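Local coordinates for protein Rho guanine nucleotide exchange factor 3 (Mus musculus, PDB 2Z0Q) that acts as a guanine nucleotide exchange factor for the small GTPases RhoA and RhoB, here represented by its DH-PH fragment, at residues A[51-55]-A[129-133]; A[111-115]-A[153-157]; A[240-246]-A[271-275]; A[70-74]-A[104-108]. Numbering follows the deposited sequence.

Contact 1. Residues A[51-55]-A[129-133]; sequences KLSIM and HRVQD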
loop_
_atom_site.group_PDB
_atom_site.type_symbol
_atom_site.label_atom_id
_atom_site.label_comp_id
_atom_site.label_asym_id
_atom_site.label_seq_id
_atom_site.Cartn_x
_atom_site.Cartn_y
_atom_site.Cartn_z
ATOM N N LYS A 51 -14.442 3.408 -21.823
ATOM C CA LYS A 51 -15.330 3.163 -22.956
ATOM C C LYS A 51 -16.693 2.643 -22.533
ATOM O O LYS A 51 -17.685 2.868 -23.232
ATOM C CB LYS A 51 -14.698 2.162 -23.920
ATOM C CG LYS A 51 -13.547 2.725 -24.711
ATOM C CD LYS A 51 -13.003 1.680 -25.669
ATOM C CE LYS A 51 -11.741 2.180 -26.352
ATOM N NZ LYS A 51 -10.687 2.510 -25.346
ATOM N N LEU A 52 -16.737 1.951 -21.397
ATOM C CA LEU A 52 -17.978 1.380 -20.885
ATOM C C LEU A 52 -18.506 2.120 -19.661
ATOM O O LEU A 52 -19.423 1.640 -18.977
ATOM C CB LEU A 52 -17.764 -0.093 -20.541
ATOM C CG LEU A 52 -17.405 -1.001 -21.720
ATOM C CD1 LEU A 52 -16.977 -2.366 -21.190
ATOM C CD2 LEU A 52 -18.599 -1.142 -22.667
ATOM N N SER A 53 -17.909 3.276 -19.377
ATOM C CA SER A 53 -18.321 4.121 -18.251
ATOM C C SER A 53 -18.475 3.378 -16.927
ATOM O O SER A 53 -19.387 3.672 -16.159
ATOM C CB SER A 53 -19.653 4.803 -18.598
ATOM O OG SER A 53 -19.572 5.476 -19.840
ATOM N N ILE A 54 -17.591 2.416 -16.661
ATOM C CA ILE A 54 -17.638 1.622 -15.420
ATOM C C ILE A 54 -17.406 2.476 -14.165
ATOM O O ILE A 54 -17.875 2.155 -13.081
ATOM C CB ILE A 54 -16.605 0.502 -15.486
ATOM C CG1 ILE A 54 -16.883 -0.345 -16.725
ATOM C CG2 ILE A 54 -16.651 -0.357 -14.205
ATOM C CD1 ILE A 54 -15.807 -1.361 -17.016
HETATM N N MSE A 55 -16.671 3.564 -14.333
HETATM C CA MSE A 55 -16.401 4.504 -13.249
HETATM C C MSE A 55 -16.429 5.866 -13.924
HETATM O O MSE A 55 -16.312 5.952 -15.145
HETATM C CB MSE A 55 -15.008 4.289 -12.642
HETATM C CG MSE A 55 -14.811 3.001 -11.845
HETATM SE SE MSE A 55 -13.096 2.995 -10.876
HETATM C CE MSE A 55 -13.533 4.225 -9.492
ATOM N N HIS A 129 -21.080 -3.635 -7.869
ATOM C CA HIS A 129 -21.220 -4.868 -8.653
ATOM C C HIS A 129 -20.772 -4.685 -10.103
ATOM O O HIS A 129 -20.138 -5.563 -10.692
ATOM C CB HIS A 129 -22.674 -5.363 -8.643
ATOM C CG HIS A 129 -23.196 -5.705 -7.279
ATOM N ND1 HIS A 129 -22.443 -6.374 -6.338
ATOM C CD2 HIS A 129 -24.417 -5.521 -6.721
ATOM C CE1 HIS A 129 -23.178 -6.591 -5.260
ATOM N NE2 HIS A 129 -24.379 -6.084 -5.468
ATOM N N ARG A 130 -21.109 -3.531 -10.664
ATOM C CA ARG A 130 -20.771 -3.191 -12.036
ATOM C C ARG A 130 -19.274 -3.351 -12.287
ATOM O O ARG A 130 -18.855 -3.830 -13.338
ATOM C CB ARG A 130 -21.195 -1.753 -12.315
ATOM C CG ARG A 130 -21.144 -1.361 -13.773
ATOM C CD ARG A 130 -21.526 0.103 -13.956
ATOM N NE ARG A 130 -21.360 0.511 -15.343
ATOM C CZ ARG A 130 -21.369 1.769 -15.761
ATOM N NH1 ARG A 130 -21.538 2.762 -14.894
ATOM N NH2 ARG A 130 -21.201 2.033 -17.050
ATOM N N VAL A 131 -18.472 -2.937 -11.312
ATOM C CA VAL A 131 -17.027 -3.049 -11.427
ATOM C C VAL A 131 -16.577 -4.495 -11.216
ATOM O O VAL A 131 -15.892 -5.062 -12.075
ATOM C CB VAL A 131 -16.299 -2.132 -10.402
ATOM C CG1 VAL A 131 -16.668 -0.669 -10.644
ATOM C CG2 VAL A 131 -16.659 -2.541 -8.998
ATOM N N GLN A 132 -16.973 -5.089 -10.086
ATOM C CA GLN A 132 -16.587 -6.463 -9.779
ATOM C C GLN A 132 -16.963 -7.433 -10.899
ATOM O O GLN A 132 -16.302 -8.459 -11.085
ATOM C CB GLN A 132 -17.163 -6.918 -8.427
ATOM C CG GLN A 132 -18.664 -6.795 -8.275
ATOM C CD GLN A 132 -19.144 -7.243 -6.892
ATOM O OE1 GLN A 132 -19.823 -8.263 -6.760
ATOM N NE2 GLN A 132 -18.784 -6.479 -5.855
ATOM N N ASP A 133 -18.012 -7.124 -11.655
ATOM C CA ASP A 133 -18.352 -7.981 -12.786
ATOM C C ASP A 133 -17.334 -7.520 -13.822
ATOM O O ASP A 133 -17.694 -7.167 -14.946
ATOM C CB ASP A 133 -19.760 -7.709 -13.345
ATOM C CG ASP A 133 -20.864 -7.888 -12.317
ATOM O OD1 ASP A 133 -20.851 -8.881 -11.552
ATOM O OD2 ASP A 133 -21.763 -7.022 -12.298
#

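Contact 2. Residues A[111-115]-A[153-157]; sequences YCSNQ and LDIPR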
loop_
_atom_site.group_PDB
_atom_site.type_symbol
_atom_site.label_atom_id
_atom_site.label_comp_id
_atom_site.label_asym_id
_atom_site.label_seq_id
_atom_site.Cartn_x
_atom_site.Cartn_y
_atom_site.Cartn_z
ATOM N N TYR A 111 3.439 11.302 -6.512
ATOM C CA TYR A 111 2.694 10.065 -6.683
ATOM C C TYR A 111 2.346 9.358 -5.377
ATOM O O TYR A 111 1.186 9.015 -5.124
ATOM C CB TYR A 111 3.487 9.103 -7.557
ATOM C CG TYR A 111 2.757 7.814 -7.780
ATOM C CD1 TYR A 111 1.604 7.779 -8.562
ATOM C CD2 TYR A 111 3.190 6.642 -7.190
ATOM C CE1 TYR A 111 0.903 6.589 -8.747
ATOM C CE2 TYR A 111 2.493 5.441 -7.370
ATOM C CZ TYR A 111 1.360 5.425 -8.145
ATOM O OH TYR A 111 0.672 4.239 -8.335
ATOM N N CYS A 112 3.347 9.088 -4.548
ATOM C CA CYS A 112 3.067 8.393 -3.300
ATOM C C CYS A 112 2.156 9.158 -2.358
ATOM O O CYS A 112 1.485 8.552 -1.517
ATOM C CB CYS A 112 4.364 8.035 -2.590
ATOM S SG CYS A 112 5.307 6.860 -3.551
ATOM N N SER A 113 2.121 10.485 -2.507
ATOM C CA SER A 113 1.278 11.307 -1.639
ATOM C C SER A 113 -0.206 11.212 -2.005
ATOM O O SER A 113 -1.069 11.394 -1.148
ATOM C CB SER A 113 1.730 12.785 -1.676
ATOM O OG SER A 113 1.375 13.429 -2.895
ATOM N N ASN A 114 -0.507 10.931 -3.269
ATOM C CA ASN A 114 -1.903 10.839 -3.688
ATOM C C ASN A 114 -2.409 9.403 -3.692
ATOM O O ASN A 114 -3.578 9.128 -4.012
ATOM C CB ASN A 114 -2.083 11.457 -5.079
ATOM C CG ASN A 114 -1.370 10.676 -6.170
ATOM O OD1 ASN A 114 -1.364 9.434 -6.169
ATOM N ND2 ASN A 114 -0.788 11.403 -7.136
ATOM N N GLN A 115 -1.525 8.487 -3.320
ATOM C CA GLN A 115 -1.860 7.077 -3.290
ATOM C C GLN A 115 -3.003 6.777 -2.293
ATOM O O GLN A 115 -3.884 5.971 -2.598
ATOM C CB GLN A 115 -0.606 6.270 -2.923
ATOM C CG GLN A 115 -0.659 4.799 -3.286
ATOM C CD GLN A 115 -0.505 4.554 -4.772
ATOM O OE1 GLN A 115 -0.940 5.359 -5.603
ATOM N NE2 GLN A 115 0.091 3.424 -5.118
ATOM N N LEU A 153 -1.465 -0.667 -8.271
ATOM C CA LEU A 153 -1.098 0.662 -7.788
ATOM C C LEU A 153 0.131 0.608 -6.885
ATOM O O LEU A 153 0.821 1.611 -6.711
ATOM C CB LEU A 153 -2.254 1.297 -7.012
ATOM C CG LEU A 153 -3.474 1.727 -7.831
ATOM C CD1 LEU A 153 -4.496 2.362 -6.893
ATOM C CD2 LEU A 153 -3.056 2.707 -8.913
ATOM N N ASP A 154 0.385 -0.556 -6.301
ATOM C CA ASP A 154 1.536 -0.722 -5.433
ATOM C C ASP A 154 2.814 -0.968 -6.249
ATOM O O ASP A 154 3.891 -0.883 -5.687
ATOM C CB ASP A 154 1.370 -1.905 -4.464
ATOM C CG ASP A 154 0.197 -1.749 -3.484
ATOM O OD1 ASP A 154 -0.093 -0.622 -3.001
ATOM O OD2 ASP A 154 -0.423 -2.798 -3.172
ATOM N N ILE A 155 2.711 -1.274 -7.548
ATOM C CA ILE A 155 3.911 -1.543 -8.369
ATOM C C ILE A 155 5.020 -0.470 -8.312
ATOM O O ILE A 155 6.195 -0.786 -8.057
ATOM C CB ILE A 155 3.538 -1.835 -9.890
ATOM C CG1 ILE A 155 3.365 -3.342 -10.091
ATOM C CG2 ILE A 155 4.631 -1.354 -10.839
ATOM C CD1 ILE A 155 3.187 -3.759 -11.561
ATOM N N PRO A 156 4.674 0.810 -8.512
ATOM C CA PRO A 156 5.742 1.823 -8.461
ATOM C C PRO A 156 6.429 1.934 -7.097
ATOM O O PRO A 156 7.668 1.978 -7.012
ATOM C CB PRO A 156 5.026 3.120 -8.862
ATOM C CG PRO A 156 3.809 2.609 -9.651
ATOM C CD PRO A 156 3.377 1.421 -8.862
ATOM N N ARG A 157 5.644 1.997 -6.027
ATOM C CA ARG A 157 6.277 2.090 -4.724
ATOM C C ARG A 157 7.134 0.851 -4.479
ATOM O O ARG A 157 8.222 0.964 -3.930
ATOM C CB ARG A 157 5.240 2.204 -3.616
ATOM C CG ARG A 157 5.855 2.592 -2.301
ATOM C CD ARG A 157 4.900 2.310 -1.146
ATOM N NE ARG A 157 5.301 3.086 0.022
ATOM C CZ ARG A 157 5.078 4.396 0.161
ATOM N NH1 ARG A 157 4.443 5.074 -0.796
ATOM N NH2 ARG A 157 5.510 5.033 1.247
#

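Contact 3. Residues A[240-246]-A[271-275]; sequences NNRGVKL and LYRQP. With SO4 (sulfate ion), chain C; SO4 (sulfate ion), chain D; SO4 (sulfate ion), chain B.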
loop_
_atom_site.group_PDB
_atom_site.type_symbol
_atom_site.label_atom_id
_atom_site.label_comp_id
_atom_site.label_asym_id
_atom_site.label_seq_id
_atom_site.Cartn_x
_atom_site.Cartn_y
_atom_site.Cartn_z
ATOM N N ASN A 240 -18.592 -7.687 11.041
ATOM C CA ASN A 240 -18.927 -8.189 12.356
ATOM C C ASN A 240 -19.853 -9.422 12.330
ATOM O O ASN A 240 -20.205 -9.927 11.235
ATOM C CB ASN A 240 -19.437 -7.036 13.257
ATOM C CG ASN A 240 -20.878 -6.632 12.979
ATOM O OD1 ASN A 240 -21.587 -7.235 12.166
ATOM N ND2 ASN A 240 -21.318 -5.597 13.698
ATOM N N ASN A 241 -20.198 -9.940 13.511
ATOM C CA ASN A 241 -21.006 -11.164 13.603
ATOM C C ASN A 241 -22.488 -10.954 13.333
ATOM O O ASN A 241 -23.286 -11.869 13.500
ATOM C CB ASN A 241 -20.790 -11.892 14.958
ATOM C CG ASN A 241 -21.128 -11.031 16.162
ATOM O OD1 ASN A 241 -21.317 -9.822 16.036
ATOM N ND2 ASN A 241 -21.195 -11.654 17.348
ATOM N N ARG A 242 -22.842 -9.744 12.904
ATOM C CA ARG A 242 -24.221 -9.448 12.521
ATOM C C ARG A 242 -24.224 -9.112 11.024
ATOM O O ARG A 242 -25.222 -8.632 10.491
ATOM C CB ARG A 242 -24.821 -8.291 13.352
ATOM C CG ARG A 242 -24.997 -8.646 14.841
ATOM C CD ARG A 242 -25.611 -7.510 15.682
ATOM N NE ARG A 242 -24.857 -6.242 15.677
ATOM C CZ ARG A 242 -23.809 -5.953 16.457
ATOM N NH1 ARG A 242 -23.347 -6.844 17.335
ATOM N NH2 ARG A 242 -23.227 -4.758 16.373
ATOM N N GLY A 243 -23.106 -9.390 10.350
ATOM C CA GLY A 243 -23.026 -9.153 8.917
ATOM C C GLY A 243 -22.724 -7.722 8.479
ATOM O O GLY A 243 -22.667 -7.438 7.287
ATOM N N VAL A 244 -22.497 -6.828 9.431
ATOM C CA VAL A 244 -22.191 -5.429 9.108
ATOM C C VAL A 244 -20.747 -5.246 8.620
ATOM O O VAL A 244 -19.802 -5.665 9.302
ATOM C CB VAL A 244 -22.407 -4.544 10.347
ATOM C CG1 VAL A 244 -22.134 -3.060 10.013
ATOM C CG2 VAL A 244 -23.837 -4.714 10.842
ATOM N N LYS A 245 -20.577 -4.600 7.458
ATOM C CA LYS A 245 -19.228 -4.365 6.929
ATOM C C LYS A 245 -18.701 -3.066 7.530
ATOM O O LYS A 245 -19.291 -2.001 7.361
ATOM C CB LYS A 245 -19.263 -4.310 5.400
ATOM C CG LYS A 245 -19.847 -5.573 4.772
ATOM C CD LYS A 245 -19.692 -5.610 3.254
ATOM C CE LYS A 245 -20.416 -6.875 2.649
ATOM N NZ LYS A 245 -20.090 -7.067 1.194
ATOM N N LEU A 246 -17.605 -3.170 8.284
ATOM C CA LEU A 246 -17.023 -2.029 8.965
ATOM C C LEU A 246 -15.627 -1.719 8.426
ATOM O O LEU A 246 -15.015 -2.566 7.768
ATOM C CB LEU A 246 -16.930 -2.339 10.484
ATOM C CG LEU A 246 -18.230 -2.788 11.187
ATOM C CD1 LEU A 246 -17.965 -3.471 12.534
ATOM C CD2 LEU A 246 -19.144 -1.566 11.319
ATOM N N LEU A 271 -18.650 7.007 12.293
ATOM C CA LEU A 271 -18.317 6.218 13.491
ATOM C C LEU A 271 -19.504 5.330 13.871
ATOM O O LEU A 271 -20.650 5.796 13.916
ATOM C CB LEU A 271 -17.900 7.103 14.663
ATOM C CG LEU A 271 -16.369 7.299 14.729
ATOM C CD1 LEU A 271 -15.922 8.205 13.581
ATOM C CD2 LEU A 271 -15.960 7.861 16.077
ATOM N N TYR A 272 -19.211 4.052 14.142
ATOM C CA TYR A 272 -20.243 3.053 14.500
ATOM C C TYR A 272 -20.534 3.020 16.015
ATOM O O TYR A 272 -21.656 2.694 16.443
ATOM C CB TYR A 272 -19.751 1.694 13.995
ATOM C CG TYR A 272 -20.697 0.528 14.132
ATOM C CD1 TYR A 272 -21.910 0.517 13.447
ATOM C CD2 TYR A 272 -20.321 -0.621 14.855
ATOM C CE1 TYR A 272 -22.738 -0.606 13.457
ATOM C CE2 TYR A 272 -21.149 -1.778 14.871
ATOM C CZ TYR A 272 -22.349 -1.750 14.164
ATOM O OH TYR A 272 -23.147 -2.849 14.089
ATOM N N ARG A 273 -19.526 3.344 16.811
ATOM C CA ARG A 273 -19.617 3.407 18.268
ATOM C C ARG A 273 -18.596 4.434 18.677
ATOM O O ARG A 273 -17.850 4.968 17.835
ATOM C CB ARG A 273 -19.253 2.064 18.919
ATOM C CG ARG A 273 -20.155 0.933 18.510
ATOM C CD ARG A 273 -21.495 0.970 19.258
ATOM N NE ARG A 273 -22.227 -0.293 19.097
ATOM C CZ ARG A 273 -22.987 -0.602 18.053
ATOM N NH1 ARG A 273 -23.134 0.257 17.043
ATOM N NH2 ARG A 273 -23.635 -1.766 18.033
ATOM N N GLN A 274 -18.529 4.691 19.967
ATOM C CA GLN A 274 -17.538 5.627 20.474
ATOM C C GLN A 274 -16.169 4.972 20.347
ATOM O O GLN A 274 -16.037 3.748 20.379
ATOM C CB GLN A 274 -17.849 5.963 21.914
ATOM C CG GLN A 274 -19.269 6.512 22.004
ATOM C CD GLN A 274 -19.656 6.864 23.409
ATOM O OE1 GLN A 274 -19.123 6.308 24.358
ATOM N NE2 GLN A 274 -20.609 7.786 23.552
ATOM N N PRO A 275 -15.131 5.783 20.156
ATOM C CA PRO A 275 -13.780 5.226 20.013
ATOM C C PRO A 275 -13.337 4.457 21.262
ATOM O O PRO A 275 -13.734 4.807 22.375
ATOM C CB PRO A 275 -12.907 6.477 19.804
ATOM C CG PRO A 275 -13.847 7.492 19.258
ATOM C CD PRO A 275 -15.129 7.250 20.020
HETATM S S SO4 C . -26.132 -2.022 15.174
HETATM O O1 SO4 C . -27.633 -2.020 15.228
HETATM O O2 SO4 C . -25.685 -2.389 13.777
HETATM O O3 SO4 C . -25.620 -0.651 15.511
HETATM O O4 SO4 C . -25.633 -3.005 16.199
HETATM S S SO4 D . -22.127 -2.770 21.467
HETATM O O1 SO4 D . -22.941 -1.784 22.266
HETATM O O2 SO4 D . -22.982 -3.269 20.345
HETATM O O3 SO4 D . -20.966 -2.065 20.871
HETATM O O4 SO4 D . -21.649 -3.903 22.309
HETATM S S SO4 B . -22.122 -10.768 21.309
HETATM O O1 SO4 B . -22.928 -9.699 21.951
HETATM O O2 SO4 B . -21.536 -10.239 20.041
HETATM O O3 SO4 B . -21.050 -11.207 22.207
HETATM O O4 SO4 B . -23.000 -11.929 21.016
#

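Contact 4. Residues A[70-74]-A[104-108]; sequences LIPLH and CLSSY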
loop_
_atom_site.group_PDB
_atom_site.type_symbol
_atom_site.label_atom_id
_atom_site.label_comp_id
_atom_site.label_asym_id
_atom_site.label_seq_id
_atom_site.Cartn_x
_atom_site.Cartn_y
_atom_site.Cartn_z
ATOM N N LEU A 70 4.713 8.602 -14.492
ATOM C CA LEU A 70 5.885 7.807 -14.111
ATOM C C LEU A 70 6.484 6.946 -15.209
ATOM O O LEU A 70 7.682 6.641 -15.185
ATOM C CB LEU A 70 5.537 6.910 -12.941
ATOM C CG LEU A 70 4.951 7.618 -11.743
ATOM C CD1 LEU A 70 4.697 6.585 -10.657
ATOM C CD2 LEU A 70 5.911 8.704 -11.250
ATOM N N ILE A 71 5.655 6.527 -16.161
ATOM C CA ILE A 71 6.140 5.688 -17.239
ATOM C C ILE A 71 7.344 6.274 -17.963
ATOM O O ILE A 71 8.323 5.569 -18.189
ATOM C CB ILE A 71 4.975 5.341 -18.229
ATOM C CG1 ILE A 71 3.942 4.495 -17.474
ATOM C CG2 ILE A 71 5.509 4.600 -19.449
ATOM C CD1 ILE A 71 2.655 4.143 -18.270
ATOM N N PRO A 72 7.305 7.576 -18.329
ATOM C CA PRO A 72 8.462 8.147 -19.027
ATOM C C PRO A 72 9.769 8.086 -18.227
ATOM O O PRO A 72 10.839 7.972 -18.812
ATOM C CB PRO A 72 8.030 9.590 -19.314
ATOM C CG PRO A 72 6.528 9.498 -19.336
ATOM C CD PRO A 72 6.202 8.557 -18.229
ATOM N N LEU A 73 9.680 8.158 -16.904
ATOM C CA LEU A 73 10.890 8.116 -16.056
ATOM C C LEU A 73 11.673 6.805 -16.225
ATOM O O LEU A 73 12.901 6.787 -16.302
ATOM C CB LEU A 73 10.520 8.237 -14.574
ATOM C CG LEU A 73 9.544 9.337 -14.185
ATOM C CD1 LEU A 73 9.458 9.397 -12.677
ATOM C CD2 LEU A 73 9.994 10.645 -14.787
ATOM N N HIS A 74 10.927 5.716 -16.231
ATOM C CA HIS A 74 11.493 4.380 -16.382
ATOM C C HIS A 74 11.915 4.118 -17.837
ATOM O O HIS A 74 12.964 3.515 -18.104
ATOM C CB HIS A 74 10.465 3.377 -15.823
ATOM C CG HIS A 74 10.234 3.546 -14.351
ATOM N ND1 HIS A 74 11.162 3.153 -13.406
ATOM C CD2 HIS A 74 9.219 4.121 -13.662
ATOM C CE1 HIS A 74 10.732 3.487 -12.203
ATOM N NE2 HIS A 74 9.556 4.079 -12.331
ATOM N N CYS A 104 15.109 12.468 -11.225
ATOM C CA CYS A 104 13.760 12.383 -11.759
ATOM C C CYS A 104 12.829 11.644 -10.824
ATOM O O CYS A 104 11.611 11.719 -10.971
ATOM C CB CYS A 104 13.756 11.747 -13.153
ATOM S SG CYS A 104 13.739 9.994 -13.161
ATOM N N LEU A 105 13.394 10.947 -9.834
ATOM C CA LEU A 105 12.566 10.236 -8.861
ATOM C C LEU A 105 11.801 11.211 -7.967
ATOM O O LEU A 105 10.989 10.810 -7.150
ATOM C CB LEU A 105 13.418 9.297 -7.996
ATOM C CG LEU A 105 13.907 8.014 -8.695
ATOM C CD1 LEU A 105 14.633 7.158 -7.720
ATOM C CD2 LEU A 105 12.740 7.259 -9.297
ATOM N N SER A 106 12.066 12.512 -8.113
ATOM C CA SER A 106 11.328 13.471 -7.311
ATOM C C SER A 106 9.808 13.306 -7.601
ATOM O O SER A 106 8.992 13.583 -6.747
ATOM C CB SER A 106 11.776 14.908 -7.632
ATOM O OG SER A 106 11.513 15.247 -8.970
ATOM N N SER A 107 9.448 12.864 -8.800
ATOM C CA SER A 107 8.025 12.657 -9.125
ATOM C C SER A 107 7.375 11.572 -8.264
ATOM O O SER A 107 6.140 11.536 -8.130
ATOM C CB SER A 107 7.863 12.302 -10.595
ATOM O OG SER A 107 8.408 13.313 -11.410
ATOM N N TYR A 108 8.169 10.683 -7.660
ATOM C CA TYR A 108 7.554 9.660 -6.800
ATOM C C TYR A 108 6.957 10.296 -5.534
ATOM O O TYR A 108 6.071 9.733 -4.905
ATOM C CB TYR A 108 8.560 8.571 -6.414
ATOM C CG TYR A 108 8.588 7.428 -7.394
ATOM C CD1 TYR A 108 9.017 7.604 -8.704
ATOM C CD2 TYR A 108 8.093 6.177 -7.024
ATOM C CE1 TYR A 108 8.951 6.534 -9.654
ATOM C CE2 TYR A 108 8.012 5.119 -7.941
ATOM C CZ TYR A 108 8.437 5.302 -9.244
ATOM O OH TYR A 108 8.318 4.245 -10.109
#

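Contact 1. Residues A[51-55]-A[129-133]
The backbone of 51-55 turns out of the long helix 15-51 of the DH domain and passes beside the short helix 129-132, with the CA atoms of I54 and V131 6.2 Å apart. A Schellman motif ends the long helix, with S53 at its C-prime position and a positive phi of 49°; the N atoms of S53 and I54 bond back to carbonyls of the last helical turn. On the other side, the O of H129 accepts the N of D133 at 2.8 Å, closing the single turn of helix 129-132, and D128 just before it offers OD2 in weak bonds to the N atoms of R130 and V131. The side chains meet in two patches. In the apolar one, CG2 of I54 lies 3.6 Å from CG1 of V131, and CG of selenomethionine M55 lies 4.3 Å from the same methyl. The CA-to-CB bond of M55 points away from the short helix, and its side chain packs on L60 and I63 of helix 57-64 and on L121 and K125 of helix 107-125, so the loop is seated on the helical bundle. In the polar patch, an extended R130 carries its guanidinium to the end of the long helix, where NH2 of R130 lies 2.7 Å from the O of L52.

Contact 2. Residues A[111-115]-A[153-157]
This is a buried, mixed polar and apolar contact inside the all-helical DH domain, where the first half of helix 107-125 meets 153-157, which leads into helix 155-172. One carbonyl is the polar focus: the O of L153 accepts a hydrogen bond from OH of Y111 at 3.1 Å and a weak one from NE2 of Q115 at 2.5 Å. Y111 and Q115 lie one helical turn apart, so both can converge on it, and L153 O approaches the tyrosine ring at its edge. Beside these bonds, CE2 of Y111 packs on CB of P156 at 3.7 Å, and L67 and L70 of helix 67-84 touch both residues. SG of C112 also lies 3.4 Å from NH1 of R157, whose NH2 is hydrogen-bonded to OG1 of T202 in helix 180-213. D154 is salt-bridged to K119, a second tie to helix 107-125. The chemistry implies that a main-chain oxygen in the domain interior is satisfied by side chains of the neighbouring helix, while apolar groups fill the space around it.

Contact 3. Residues A[240-246]-A[271-275]
OH of Y272 gathers the polar contacts: NH2 of R242 donates to it at 3.0 Å, ND2 of N240 gives it a weak bond at 3.3 Å, and it donates to O2 of sulfate C at 2.6 Å. R273 binds two sulfates, NH2 reaching O4 of sulfate C at 3.0 Å and O2 of sulfate D at 2.8 Å. N240 shapes the PH-domain hairpin between strands 232-240 and 245-251: its OD1 accepts the N of R242 in an Asx turn, within a type I beta turn to G243, and also the N of V244, both at 2.9 Å. Farther in, CD2 of L246 sits 3.8 Å from the Y272 ring centroid in a CH-pi contact, and CG1 of V244 is 4.3 Å from CE1 of Y272. NH2 of R242 and NH2 of R273 are only 3.4 Å apart, with sulfate ions supplying countercharge; these ions, probably from the crystallisation liquor, mark a basic surface that can accept anions and reveal no physiological ligand.

Contact 4. Residues A[70-74]-A[104-108]
L70 opens this contact of the DH domain, between helix 67-84 and 104-108, a 3-10 turn leading into helix 107-125, by setting CD2 4.1 Å from CB of S107 and 4.1 Å from CE1 of Y108, with its CD1 over the face of the tyrosine ring. The helix is kinked at P72 and L73; the proline nitrogen has no hydrogen to give to the turn before. L73 is the most heavily covered residue: CD1 lies 3.6 Å from the O of C104 and 3.9 Å from CB of S107, and CB is 3.9 Å from SG of C104. Its own O accepts NE1 of W101. H74 ends the segment with a hydrogen bond of 2.5 Å between NE2 and OH of Y108, the two rings meeting rim to rim with planes at 82°. P156 of helix 155-172 touches both L70 and Y108. H74 uses both ring nitrogens, NE2 to Y108 and ND1 to E31, to join helix 107-125 and helix 15-51 across an otherwise apolar contact.

How the contacts relate
Contacts 2 and 4 share helix 107-125 and pack against each other in the DH domain, contact 2 buried and contact 4 partly buried, their centres about 11 Å apart: CD1 of L70 lies 3.7 Å from CG of Y111, and the O of P156 lies 3.3 Å from CE2 of Y108. In each, a tyrosine hydroxyl makes a polar link amid apolar packing, to a main-chain carbonyl in contact 2 and to a histidine in contact 4. Contact 1 lies in the same domain but toward its surface, where an arginine meets a helix end. Contact 3, partly buried and also toward the surface, belongs to the PH domain, its centre about 41 Å from that of contact 4; there the tyrosine hydroxyl meets an arginine, an asparagine and one sulfate ion.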